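Local coordinates for protein mersacidin decarboxylase (Bacillus sp., PDB 1P3Y) that catalyses the FAD-dependent oxidative decarboxylation of the C-terminal cysteine of mersacidin to an aminoenethiol, a step in the biosynthesis of this lantibiotic, at residues 92-97 with 103-108; 120-125 with 136-141. All coordinates share one frame; numbering follows the deposited sequence.

Contact 1: 92-97 with 103-108; sequences ANILGQ and AMNLVA. With FAD (flavin-adenine dinucleotide), chain B.
Gln97 reaches out from helix 92-99 and takes the backbone N-H of Met104 on its amide oxygen, OE1 to N 2.9 Å, in a nearly straight bond (169°). Its chain is extended beyond CG (chi2 -175°), which carries the amide across to the turn before helix 106-113; NE2 gives a weak bond back to Asn93 OD1. At the subunit interface, Asn93 OD1 also accepts from Ala103 N of a neighbouring subunit. Asn105 holds CG between its backbone N and carbonyl carbon (chi1 52°). From there OD1 caps helix 106-113 by accepting from Ala108 N at 3.0 Å, while ND2 donates to FAD O2A at 2.9 Å. On the other segment Asn93 ND2 grips FAD O2P at 2.7 Å, and Ala92 N donates to FAD O2 at 2.7 Å, so the two segments hold both phosphates and the isoalloxazine. Apart from these polar bonds, the tip of Ile94, CD1, packs 3.6 Å from Ala108 CB and also against Val107 CG1, the Ile94 and Val107 side chains crossing at about a right angle. Helix 92-99 follows strand 84-90, and Ile94 also touches Phe120 of strand 119-122.

Contact 2: 120-125 with 136-141; sequences FFPNMN and RNIEQL. With FAD (flavin-adenine dinucleotide), chain B.
Phe120 and Pro122, on strand 119-122, meet Leu141 and Ile138 of helix 132-144 in two purely apolar contacts. At one, Leu141 CD2 lies by CZ and CE1 of the Phe120 ring, 4.2 Å from CZ, the methyl approaching the ring obliquely. At the other, Pro122 CG comes within 4.0 Å of Ile138 CD1. The isoleucine starts out running past the strand, but CG1 stands anti to its carbonyl carbon (chi1 -61°) and carries the terminal methyl over to the proline ring. Both contacts are fairly wide, and the backbones stay well apart, 9.2 Å between the CA atoms of Pro122 and Ile138. Leu95 of helix 92-99 also touches all four of these side chains, making a shared apolar layer between the strand and the two helices.

The polar interactions lie along the segments or with partners beyond them. Within the helix, Gln140 N bonds to Arg136 O at 2.9 Å and Leu141 N to Asn137 O at 3.0 Å. At the subunit interface, Arg136 forms a salt bridge with Asp144 of a neighbouring subunit. In the sheet, the backbone of Phe120 bonds to Ile147 and Ile149, and that of Phe121 to Ile87 and Ala90.

The cofactor is met just past the end of the strand. The carbonyl oxygen of Asn123 accepts from FAD N3 at 2.8 Å, and Met124 CB lies 3.5 Å from FAD N3, displaced from the plane of the ring. A helix packed on a parallel strand, with the cofactor bound by the loop at the strand's C-terminal end, is characteristic of the Rossmann-like flavoprotein fold of the HFCD family.

In the fold
The two contacts come in series along the chain, contact 1 closing before contact 2 opens, with their centres 11 Å apart. Strand 119-122 follows helix 106-113 directly, and in the parallel sheet it lies between strands 84-90 and 147-148. Helix 92-99 joins the contacts physically, Gly96 CA packing on Asn137 of helix 132-144. On one FAD the two contacts meet at the pyrimidine ring of the flavin, with contact 1 extending along the diphosphate; through segment 103-108 contact 1 also touches a second FAD. Each contact reaches a neighbouring subunit as well, which places the FAD site close to subunit interfaces of the dodecamer.

Contact 1: 92-97 with 103-108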
ATOM      1  N   ALA A  92     -23.916   3.262 -24.920  1.00 40.62           N
ATOM      2  CA  ALA A  92     -23.945   4.370 -25.858  1.00 41.26           C
ATOM      3  C   ALA A  92     -22.470   4.682 -26.145  1.00 43.06           C
ATOM      4  O   ALA A  92     -22.061   4.900 -27.294  1.00 44.15           O
ATOM      5  CB  ALA A  92     -24.637   5.576 -25.231  1.00 33.03           C
ATOM      6  N   ASN A  93     -21.673   4.672 -25.080  1.00 44.63           N
ATOM      7  CA  ASN A  93     -20.250   4.949 -25.175  1.00 42.39           C
ATOM      8  C   ASN A  93     -19.555   4.057 -26.212  1.00 40.95           C
ATOM      9  O   ASN A  93     -18.916   4.561 -27.134  1.00 42.79           O
ATOM     10  CB  ASN A  93     -19.588   4.783 -23.798  1.00 40.32           C
ATOM     11  CG  ASN A  93     -18.085   4.939 -23.866  1.00 40.80           C
ATOM     12  OD1 ASN A  93     -17.579   5.994 -24.275  1.00 36.66           O
ATOM     13  ND2 ASN A  93     -17.353   3.881 -23.486  1.00 27.20           N
ATOM     14  N   ILE A  94     -19.671   2.737 -26.069  1.00 39.28           N
ATOM     15  CA  ILE A  94     -19.043   1.824 -27.027  1.00 40.54           C
ATOM     16  C   ILE A  94     -19.544   2.105 -28.462  1.00 44.48           C
ATOM     17  O   ILE A  94     -18.754   2.076 -29.421  1.00 42.14           O
ATOM     18  CB  ILE A  94     -19.286   0.333 -26.603  1.00 43.14           C
ATOM     19  CG1 ILE A  94     -17.970  -0.279 -26.078  1.00 47.48           C
ATOM     20  CG2 ILE A  94     -19.909  -0.477 -27.718  1.00 42.77           C
ATOM     21  CD1 ILE A  94     -16.760  -0.086 -26.922  1.00 46.49           C
ATOM     22  N   LEU A  95     -20.845   2.388 -28.610  1.00 42.71           N
ATOM     23  CA  LEU A  95     -21.404   2.710 -29.926  1.00 40.09           C
ATOM     24  C   LEU A  95     -20.716   3.973 -30.444  1.00 44.20           C
ATOM     25  O   LEU A  95     -20.286   4.013 -31.607  1.00 47.17           O
ATOM     26  CB  LEU A  95     -22.922   2.951 -29.855  1.00 35.49           C
ATOM     27  CG  LEU A  95     -23.763   1.723 -29.455  1.00 39.09           C
ATOM     28  CD1 LEU A  95     -25.234   2.102 -29.332  1.00 37.08           C
ATOM     29  CD2 LEU A  95     -23.572   0.592 -30.465  1.00 35.53           C
ATOM     30  N   GLY A  96     -20.605   4.995 -29.583  1.00 40.00           N
ATOM     31  CA  GLY A  96     -19.956   6.237 -29.987  1.00 37.56           C
ATOM     32  C   GLY A  96     -18.473   6.063 -30.315  1.00 43.20           C
ATOM     33  O   GLY A  96     -17.919   6.706 -31.224  1.00 40.17           O
ATOM     34  N   GLN A  97     -17.806   5.172 -29.594  1.00 42.84           N
ATOM     35  CA  GLN A  97     -16.394   4.986 -29.854  1.00 45.12           C
ATOM     36  C   GLN A  97     -16.183   4.247 -31.157  1.00 42.54           C
ATOM     37  O   GLN A  97     -15.383   4.678 -32.001  1.00 38.84           O
ATOM     38  CB  GLN A  97     -15.702   4.232 -28.696  1.00 44.62           C
ATOM     39  CG  GLN A  97     -15.214   5.145 -27.561  1.00 48.63           C
ATOM     40  CD  GLN A  97     -14.427   4.410 -26.472  1.00 46.21           C
ATOM     41  OE1 GLN A  97     -13.352   3.865 -26.722  1.00 41.50           O
ATOM     42  NE2 GLN A  97     -14.967   4.399 -25.262  1.00 45.09           N
ATOM     43  N   ALA A 103     -10.787   4.056 -29.882  1.00 42.55           N
ATOM     44  CA  ALA A 103     -10.689   2.810 -29.151  1.00 43.01           C
ATOM     45  C   ALA A 103      -9.846   2.997 -27.892  1.00 45.59           C
ATOM     46  O   ALA A 103      -8.618   2.805 -27.904  1.00 39.15           O
ATOM     47  CB  ALA A 103     -10.107   1.719 -30.055  1.00 38.68           C
ATOM     48  N   MET A 104     -10.532   3.385 -26.815  1.00 46.87           N
ATOM     49  CA  MET A 104      -9.899   3.627 -25.519  1.00 47.42           C
ATOM     50  C   MET A 104      -9.929   2.432 -24.566  1.00 46.14           C
ATOM     51  O   MET A 104      -9.437   2.523 -23.449  1.00 49.07           O
ATOM     52  CB  MET A 104     -10.518   4.852 -24.835  1.00 43.92           C
ATOM     53  CG  MET A 104      -9.904   6.185 -25.271  1.00 55.52           C
ATOM     54  SD  MET A 104      -8.067   6.258 -25.002  1.00 69.90           S
ATOM     55  CE  MET A 104      -7.966   6.851 -23.310  1.00 67.25           C
ATOM     56  N   ASN A 105     -10.530   1.327 -24.989  1.00 43.11           N
ATOM     57  CA  ASN A 105     -10.540   0.117 -24.176  1.00 39.51           C
ATOM     58  C   ASN A 105     -10.440  -1.063 -25.121  1.00 42.39           C
ATOM     59  O   ASN A 105     -10.588  -0.906 -26.349  1.00 36.81           O
ATOM     60  CB  ASN A 105     -11.773  -0.006 -23.257  1.00 37.09           C
ATOM     61  CG  ASN A 105     -13.099   0.168 -23.982  1.00 41.26           C
ATOM     62  OD1 ASN A 105     -13.302  -0.318 -25.104  1.00 42.43           O
ATOM     63  ND2 ASN A 105     -14.027   0.848 -23.319  1.00 38.30           N
ATOM     64  N   LEU A 106     -10.181  -2.238 -24.557  1.00 38.64           N
ATOM     65  CA  LEU A 106      -9.992  -3.422 -25.362  1.00 37.86           C
ATOM     66  C   LEU A 106     -11.229  -3.773 -26.198  1.00 39.96           C
ATOM     67  O   LEU A 106     -11.096  -4.169 -27.360  1.00 38.98           O
ATOM     68  CB  LEU A 106      -9.534  -4.578 -24.456  1.00 37.69           C
ATOM     69  CG  LEU A 106      -9.066  -5.902 -25.073  1.00 39.01           C
ATOM     70  CD1 LEU A 106      -7.896  -5.703 -26.011  1.00 37.05           C
ATOM     71  CD2 LEU A 106      -8.691  -6.842 -23.952  1.00 42.77           C
ATOM     72  N   VAL A 107     -12.423  -3.592 -25.633  1.00 44.10           N
ATOM     73  CA  VAL A 107     -13.665  -3.911 -26.359  1.00 44.23           C
ATOM     74  C   VAL A 107     -13.764  -3.148 -27.687  1.00 44.18           C
ATOM     75  O   VAL A 107     -14.025  -3.732 -28.738  1.00 45.65           O
ATOM     76  CB  VAL A 107     -14.914  -3.616 -25.479  1.00 44.18           C
ATOM     77  CG1 VAL A 107     -16.194  -3.674 -26.324  1.00 39.68           C
ATOM     78  CG2 VAL A 107     -14.986  -4.645 -24.324  1.00 37.50           C
ATOM     79  N   ALA A 108     -13.529  -1.846 -27.636  1.00 39.73           N
ATOM     80  CA  ALA A 108     -13.574  -1.013 -28.824  1.00 39.70           C
ATOM     81  C   ALA A 108     -12.402  -1.285 -29.774  1.00 41.89           C
ATOM     82  O   ALA A 108     -12.536  -1.191 -30.994  1.00 47.69           O
ATOM     83  CB  ALA A 108     -13.585   0.477 -28.415  1.00 36.71           C
TER
HETATM   84  PA  FAD B 259     -15.558   1.838 -19.795  1.00 41.21           P
HETATM   85  O1A FAD B 259     -15.962   0.912 -18.654  1.00 36.06           O
HETATM   86  O2A FAD B 259     -14.258   1.551 -20.522  1.00 41.76           O
HETATM   87  O5B FAD B 259     -15.475   3.398 -19.294  1.00 38.98           O
HETATM   88  C5B FAD B 259     -16.081   3.895 -18.063  1.00 53.32           C
HETATM   89  C4B FAD B 259     -15.076   3.969 -16.920  1.00 60.86           C
HETATM   90  O4B FAD B 259     -13.967   3.119 -17.194  1.00 68.54           O
HETATM   91  C3B FAD B 259     -14.463   5.361 -16.689  1.00 65.50           C
HETATM   92  O3B FAD B 259     -14.866   5.731 -15.374  1.00 61.68           O
HETATM   93  C2B FAD B 259     -12.999   5.141 -16.885  1.00 68.02           C
HETATM   94  O2B FAD B 259     -12.069   5.918 -16.185  1.00 70.50           O
HETATM   95  C1B FAD B 259     -12.816   3.654 -16.599  1.00 74.63           C
HETATM   96  N9A FAD B 259     -11.665   2.913 -17.212  1.00 81.13           N
HETATM   97  C8A FAD B 259     -11.397   2.516 -18.593  1.00 79.84           C
HETATM   98  N7A FAD B 259     -10.265   1.869 -18.764  1.00 82.92           N
HETATM   99  C5A FAD B 259      -9.695   1.793 -17.452  1.00 85.00           C
HETATM  100  C6A FAD B 259      -8.468   1.236 -16.916  1.00 86.25           C
HETATM  101  N6A FAD B 259      -7.570   0.594 -17.682  1.00 87.98           N
HETATM  102  N1A FAD B 259      -8.214   1.378 -15.517  1.00 85.05           N
HETATM  103  C2A FAD B 259      -9.093   2.025 -14.691  1.00 80.08           C
HETATM  104  N3A FAD B 259     -10.328   2.591 -15.124  1.00 80.33           N
HETATM  105  C4A FAD B 259     -10.498   2.406 -16.572  1.00 81.20           C
HETATM  106  N1  FAD B 259     -24.404   3.254 -20.238  1.00 49.30           N
HETATM  107  C2  FAD B 259     -25.131   2.769 -21.319  1.00 49.87           C
HETATM  108  O2  FAD B 259     -24.967   3.259 -22.468  1.00 54.45           O
HETATM  109  N3  FAD B 259     -26.047   1.725 -21.114  1.00 49.53           N
HETATM  110  C4  FAD B 259     -26.319   1.087 -19.845  1.00 49.06           C
HETATM  111  O4  FAD B 259     -27.193   0.140 -19.768  1.00 49.97           O
HETATM  112  C4X FAD B 259     -25.564   1.584 -18.786  1.00 47.69           C
HETATM  113  N5  FAD B 259     -25.778   0.962 -17.506  1.00 49.27           N
HETATM  114  C5X FAD B 259     -24.993   1.430 -16.406  1.00 51.76           C
HETATM  115  C6  FAD B 259     -25.161   0.848 -15.112  1.00 53.93           C
HETATM  116  C7  FAD B 259     -24.399   1.264 -13.942  1.00 57.91           C
HETATM  117  C7M FAD B 259     -24.659   0.547 -12.586  1.00 58.71           C
HETATM  118  C8  FAD B 259     -23.406   2.348 -14.114  1.00 53.26           C
HETATM  119  C8M FAD B 259     -22.536   2.878 -12.993  1.00 57.01           C
HETATM  120  C9  FAD B 259     -23.204   2.953 -15.365  1.00 51.26           C
HETATM  121  C9A FAD B 259     -23.967   2.539 -16.533  1.00 50.76           C
HETATM  122  N10 FAD B 259     -23.851   3.111 -17.921  1.00 46.20           N
HETATM  123  C10 FAD B 259     -24.617   2.650 -19.002  1.00 46.75           C
HETATM  124  C1' FAD B 259     -22.898   4.165 -18.106  1.00 41.00           C
HETATM  125  C2' FAD B 259     -21.592   3.810 -18.718  1.00 41.11           C
HETATM  126  O2' FAD B 259     -20.928   2.810 -17.822  1.00 39.61           O
HETATM  127  C3' FAD B 259     -20.705   4.995 -18.820  1.00 39.82           C
HETATM  128  O3' FAD B 259     -21.057   5.844 -19.933  1.00 40.99           O
HETATM  129  C4' FAD B 259     -19.195   4.654 -18.974  1.00 36.69           C
HETATM  130  O4' FAD B 259     -18.455   5.922 -18.991  1.00 40.28           O
HETATM  131  C5' FAD B 259     -18.833   3.896 -20.227  1.00 34.56           C
HETATM  132  O5' FAD B 259     -18.970   2.481 -20.023  1.00 34.64           O
HETATM  133  P   FAD B 259     -18.254   1.428 -20.955  1.00 39.04           P
HETATM  134  O1P FAD B 259     -18.631   0.108 -20.436  1.00 37.64           O
HETATM  135  O2P FAD B 259     -18.625   1.724 -22.386  1.00 40.41           O
HETATM  136  O3P FAD B 259     -16.688   1.821 -20.884  1.00 42.53           O

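Contact 2: 120-125 with 136-141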
ATOM      1  N   PHE A 120     -23.665  -5.671 -32.738  1.00 50.70           N
ATOM      2  CA  PHE A 120     -23.921  -4.987 -31.472  1.00 48.65           C
ATOM      3  C   PHE A 120     -25.321  -5.191 -30.922  1.00 50.75           C
ATOM      4  O   PHE A 120     -26.292  -5.196 -31.672  1.00 54.07           O
ATOM      5  CB  PHE A 120     -23.746  -3.476 -31.632  1.00 50.17           C
ATOM      6  CG  PHE A 120     -22.369  -3.058 -31.995  1.00 52.51           C
ATOM      7  CD1 PHE A 120     -21.902  -3.213 -33.300  1.00 52.34           C
ATOM      8  CD2 PHE A 120     -21.527  -2.491 -31.026  1.00 49.86           C
ATOM      9  CE1 PHE A 120     -20.610  -2.806 -33.644  1.00 51.56           C
ATOM     10  CE2 PHE A 120     -20.240  -2.079 -31.345  1.00 45.74           C
ATOM     11  CZ  PHE A 120     -19.773  -2.234 -32.659  1.00 53.99           C
ATOM     12  N   PHE A 121     -25.424  -5.327 -29.606  1.00 49.34           N
ATOM     13  CA  PHE A 121     -26.718  -5.463 -28.949  1.00 47.20           C
ATOM     14  C   PHE A 121     -26.848  -4.322 -27.941  1.00 46.68           C
ATOM     15  O   PHE A 121     -26.682  -4.522 -26.746  1.00 45.22           O
ATOM     16  CB  PHE A 121     -26.839  -6.796 -28.208  1.00 47.06           C
ATOM     17  CG  PHE A 121     -27.052  -7.978 -29.107  1.00 47.30           C
ATOM     18  CD1 PHE A 121     -25.985  -8.547 -29.804  1.00 47.21           C
ATOM     19  CD2 PHE A 121     -28.323  -8.548 -29.224  1.00 47.37           C
ATOM     20  CE1 PHE A 121     -26.175  -9.676 -30.602  1.00 49.82           C
ATOM     21  CE2 PHE A 121     -28.529  -9.676 -30.015  1.00 48.08           C
ATOM     22  CZ  PHE A 121     -27.451 -10.249 -30.708  1.00 53.13           C
ATOM     23  N   PRO A 122     -27.149  -3.105 -28.418  1.00 47.83           N
ATOM     24  CA  PRO A 122     -27.292  -1.944 -27.538  1.00 48.65           C
ATOM     25  C   PRO A 122     -28.280  -2.132 -26.398  1.00 49.02           C
ATOM     26  O   PRO A 122     -29.251  -2.880 -26.508  1.00 52.72           O
ATOM     27  CB  PRO A 122     -27.730  -0.834 -28.492  1.00 48.86           C
ATOM     28  CG  PRO A 122     -27.068  -1.207 -29.759  1.00 46.66           C
ATOM     29  CD  PRO A 122     -27.290  -2.704 -29.829  1.00 50.54           C
ATOM     30  N   ASN A 123     -28.028  -1.412 -25.314  1.00 50.52           N
ATOM     31  CA  ASN A 123     -28.854  -1.452 -24.121  1.00 51.13           C
ATOM     32  C   ASN A 123     -28.517  -0.200 -23.317  1.00 51.93           C
ATOM     33  O   ASN A 123     -27.369   0.040 -22.969  1.00 55.07           O
ATOM     34  CB  ASN A 123     -28.545  -2.722 -23.317  1.00 53.55           C
ATOM     35  CG  ASN A 123     -29.284  -2.771 -22.012  1.00 57.59           C
ATOM     36  OD1 ASN A 123     -28.860  -2.169 -21.031  1.00 68.44           O
ATOM     37  ND2 ASN A 123     -30.409  -3.474 -21.987  1.00 61.54           N
ATOM     38  N   MET A 124     -29.523   0.614 -23.042  1.00 54.86           N
ATOM     39  CA  MET A 124     -29.306   1.845 -22.308  1.00 51.77           C
ATOM     40  C   MET A 124     -30.638   2.409 -21.868  1.00 55.73           C
ATOM     41  O   MET A 124     -31.705   1.885 -22.203  1.00 55.06           O
ATOM     42  CB  MET A 124     -28.597   2.870 -23.193  1.00 48.35           C
ATOM     43  CG  MET A 124     -29.410   3.307 -24.426  1.00 42.01           C
ATOM     44  SD  MET A 124     -28.356   4.073 -25.673  1.00 46.55           S
ATOM     45  CE  MET A 124     -27.720   2.624 -26.509  1.00 45.33           C
ATOM     46  N   ASN A 125     -30.556   3.490 -21.113  1.00 61.24           N
ATOM     47  CA  ASN A 125     -31.724   4.186 -20.602  1.00 65.69           C
ATOM     48  C   ASN A 125     -32.486   4.771 -21.797  1.00 66.88           C
ATOM     49  O   ASN A 125     -31.873   5.218 -22.779  1.00 64.51           O
ATOM     50  CB  ASN A 125     -31.251   5.304 -19.677  1.00 66.94           C
ATOM     51  CG  ASN A 125     -32.364   5.937 -18.937  1.00 70.13           C
ATOM     52  OD1 ASN A 125     -33.036   5.283 -18.140  1.00 76.66           O
ATOM     53  ND2 ASN A 125     -32.585   7.224 -19.185  1.00 75.07           N
ATOM     54  N   ARG A 136     -27.594   8.576 -34.710  1.00 43.36           N
ATOM     55  CA  ARG A 136     -26.624   8.865 -35.752  1.00 43.37           C
ATOM     56  C   ARG A 136     -25.495   7.858 -35.691  1.00 48.80           C
ATOM     57  O   ARG A 136     -25.030   7.374 -36.736  1.00 49.71           O
ATOM     58  CB  ARG A 136     -26.063  10.283 -35.601  1.00 41.53           C
ATOM     59  CG  ARG A 136     -24.882  10.552 -36.538  1.00 42.55           C
ATOM     60  CD  ARG A 136     -24.541  12.052 -36.669  1.00 42.66           C
ATOM     61  NE  ARG A 136     -24.004  12.690 -35.466  1.00 48.76           N
ATOM     62  CZ  ARG A 136     -24.670  13.540 -34.675  1.00 56.74           C
ATOM     63  NH1 ARG A 136     -25.935  13.891 -34.931  1.00 53.43           N
ATOM     64  NH2 ARG A 136     -24.056  14.049 -33.612  1.00 57.13           N
ATOM     65  N   ASN A 137     -25.063   7.532 -34.466  1.00 49.02           N
ATOM     66  CA  ASN A 137     -23.963   6.587 -34.287  1.00 47.70           C
ATOM     67  C   ASN A 137     -24.370   5.215 -34.788  1.00 46.10           C
ATOM     68  O   ASN A 137     -23.606   4.576 -35.520  1.00 45.29           O
ATOM     69  CB  ASN A 137     -23.497   6.539 -32.808  1.00 44.77           C
ATOM     70  CG  ASN A 137     -22.524   7.696 -32.445  1.00 44.72           C
ATOM     71  OD1 ASN A 137     -22.348   8.034 -31.273  1.00 48.49           O
ATOM     72  ND2 ASN A 137     -21.892   8.289 -33.454  1.00 42.91           N
ATOM     73  N   ILE A 138     -25.571   4.767 -34.408  1.00 47.52           N
ATOM     74  CA  ILE A 138     -26.080   3.453 -34.842  1.00 52.80           C
ATOM     75  C   ILE A 138     -26.080   3.373 -36.382  1.00 55.46           C
ATOM     76  O   ILE A 138     -25.598   2.395 -36.983  1.00 53.87           O
ATOM     77  CB  ILE A 138     -27.541   3.217 -34.368  1.00 56.05           C
ATOM     78  CG1 ILE A 138     -27.624   3.251 -32.833  1.00 51.25           C
ATOM     79  CG2 ILE A 138     -28.065   1.887 -34.947  1.00 50.38           C
ATOM     80  CD1 ILE A 138     -27.351   1.921 -32.179  1.00 55.65           C
ATOM     81  N   GLU A 139     -26.626   4.415 -37.003  1.00 53.11           N
ATOM     82  CA  GLU A 139     -26.698   4.484 -38.445  1.00 57.42           C
ATOM     83  C   GLU A 139     -25.304   4.361 -39.044  1.00 55.57           C
ATOM     84  O   GLU A 139     -25.053   3.490 -39.898  1.00 58.18           O
ATOM     85  CB  GLU A 139     -27.375   5.794 -38.871  1.00 63.75           C
ATOM     86  CG  GLU A 139     -27.632   5.942 -40.382  1.00 73.22           C
ATOM     87  CD  GLU A 139     -28.188   4.670 -41.034  1.00 79.81           C
ATOM     88  OE1 GLU A 139     -29.046   4.001 -40.396  1.00 77.86           O
ATOM     89  OE2 GLU A 139     -27.768   4.354 -42.184  1.00 75.09           O
ATOM     90  N   GLN A 140     -24.385   5.196 -38.565  1.00 52.25           N
ATOM     91  CA  GLN A 140     -23.005   5.207 -39.049  1.00 49.68           C
ATOM     92  C   GLN A 140     -22.357   3.825 -38.995  1.00 52.20           C
ATOM     93  O   GLN A 140     -21.603   3.451 -39.895  1.00 52.58           O
ATOM     94  CB  GLN A 140     -22.169   6.208 -38.246  1.00 50.55           C
ATOM     95  CG  GLN A 140     -20.758   6.411 -38.777  1.00 49.99           C
ATOM     96  CD  GLN A 140     -20.739   7.061 -40.147  1.00 55.50           C
ATOM     97  OE1 GLN A 140     -20.948   8.265 -40.279  1.00 54.88           O
ATOM     98  NE2 GLN A 140     -20.486   6.264 -41.176  1.00 53.74           N
ATOM     99  N   LEU A 141     -22.615   3.096 -37.913  1.00 52.40           N
ATOM    100  CA  LEU A 141     -22.087   1.747 -37.747  1.00 55.15           C
ATOM    101  C   LEU A 141     -22.636   0.828 -38.841  1.00 56.87           C
ATOM    102  O   LEU A 141     -21.898   0.012 -39.420  1.00 53.44           O
ATOM    103  CB  LEU A 141     -22.466   1.205 -36.364  1.00 57.81           C
ATOM    104  CG  LEU A 141     -21.649   1.732 -35.177  1.00 57.43           C
ATOM    105  CD1 LEU A 141     -22.360   1.398 -33.873  1.00 52.38           C
ATOM    106  CD2 LEU A 141     -20.242   1.117 -35.215  1.00 54.97           C
TER
HETATM  107  PA  FAD B 259     -15.558   1.838 -19.795  1.00 41.21           P
HETATM  108  O1A FAD B 259     -15.962   0.912 -18.654  1.00 36.06           O
HETATM  109  O2A FAD B 259     -14.258   1.551 -20.522  1.00 41.76           O
HETATM  110  O5B FAD B 259     -15.475   3.398 -19.294  1.00 38.98           O
HETATM  111  C5B FAD B 259     -16.081   3.895 -18.063  1.00 53.32           C
HETATM  112  C4B FAD B 259     -15.076   3.969 -16.920  1.00 60.86           C
HETATM  113  O4B FAD B 259     -13.967   3.119 -17.194  1.00 68.54           O
HETATM  114  C3B FAD B 259     -14.463   5.361 -16.689  1.00 65.50           C
HETATM  115  O3B FAD B 259     -14.866   5.731 -15.374  1.00 61.68           O
HETATM  116  C2B FAD B 259     -12.999   5.141 -16.885  1.00 68.02           C
HETATM  117  O2B FAD B 259     -12.069   5.918 -16.185  1.00 70.50           O
HETATM  118  C1B FAD B 259     -12.816   3.654 -16.599  1.00 74.63           C
HETATM  119  N9A FAD B 259     -11.665   2.913 -17.212  1.00 81.13           N
HETATM  120  C8A FAD B 259     -11.397   2.516 -18.593  1.00 79.84           C
HETATM  121  N7A FAD B 259     -10.265   1.869 -18.764  1.00 82.92           N
HETATM  122  C5A FAD B 259      -9.695   1.793 -17.452  1.00 85.00           C
HETATM  123  C6A FAD B 259      -8.468   1.236 -16.916  1.00 86.25           C
HETATM  124  N6A FAD B 259      -7.570   0.594 -17.682  1.00 87.98           N
HETATM  125  N1A FAD B 259      -8.214   1.378 -15.517  1.00 85.05           N
HETATM  126  C2A FAD B 259      -9.093   2.025 -14.691  1.00 80.08           C
HETATM  127  N3A FAD B 259     -10.328   2.591 -15.124  1.00 80.33           N
HETATM  128  C4A FAD B 259     -10.498   2.406 -16.572  1.00 81.20           C
HETATM  129  N1  FAD B 259     -24.404   3.254 -20.238  1.00 49.30           N
HETATM  130  C2  FAD B 259     -25.131   2.769 -21.319  1.00 49.87           C
HETATM  131  O2  FAD B 259     -24.967   3.259 -22.468  1.00 54.45           O
HETATM  132  N3  FAD B 259     -26.047   1.725 -21.114  1.00 49.53           N
HETATM  133  C4  FAD B 259     -26.319   1.087 -19.845  1.00 49.06           C
HETATM  134  O4  FAD B 259     -27.193   0.140 -19.768  1.00 49.97           O
HETATM  135  C4X FAD B 259     -25.564   1.584 -18.786  1.00 47.69           C
HETATM  136  N5  FAD B 259     -25.778   0.962 -17.506  1.00 49.27           N
HETATM  137  C5X FAD B 259     -24.993   1.430 -16.406  1.00 51.76           C
HETATM  138  C6  FAD B 259     -25.161   0.848 -15.112  1.00 53.93           C
HETATM  139  C7  FAD B 259     -24.399   1.264 -13.942  1.00 57.91           C
HETATM  140  C7M FAD B 259     -24.659   0.547 -12.586  1.00 58.71           C
HETATM  141  C8  FAD B 259     -23.406   2.348 -14.114  1.00 53.26           C
HETATM  142  C8M FAD B 259     -22.536   2.878 -12.993  1.00 57.01           C
HETATM  143  C9  FAD B 259     -23.204   2.953 -15.365  1.00 51.26           C
HETATM  144  C9A FAD B 259     -23.967   2.539 -16.533  1.00 50.76           C
HETATM  145  N10 FAD B 259     -23.851   3.111 -17.921  1.00 46.20           N
HETATM  146  C10 FAD B 259     -24.617   2.650 -19.002  1.00 46.75           C
HETATM  147  C1' FAD B 259     -22.898   4.165 -18.106  1.00 41.00           C
HETATM  148  C2' FAD B 259     -21.592   3.810 -18.718  1.00 41.11           C
HETATM  149  O2' FAD B 259     -20.928   2.810 -17.822  1.00 39.61           O
HETATM  150  C3' FAD B 259     -20.705   4.995 -18.820  1.00 39.82           C
HETATM  151  O3' FAD B 259     -21.057   5.844 -19.933  1.00 40.99           O
HETATM  152  C4' FAD B 259     -19.195   4.654 -18.974  1.00 36.69           C
HETATM  153  O4' FAD B 259     -18.455   5.922 -18.991  1.00 40.28           O
HETATM  154  C5' FAD B 259     -18.833   3.896 -20.227  1.00 34.56           C
HETATM  155  O5' FAD B 259     -18.970   2.481 -20.023  1.00 34.64           O
HETATM  156  P   FAD B 259     -18.254   1.428 -20.955  1.00 39.04           P
HETATM  157  O1P FAD B 259     -18.631   0.108 -20.436  1.00 37.64           O
HETATM  158  O2P FAD B 259     -18.625   1.724 -22.386  1.00 40.41           O
HETATM  159  O3P FAD B 259     -16.688   1.821 -20.884  1.00 42.53           O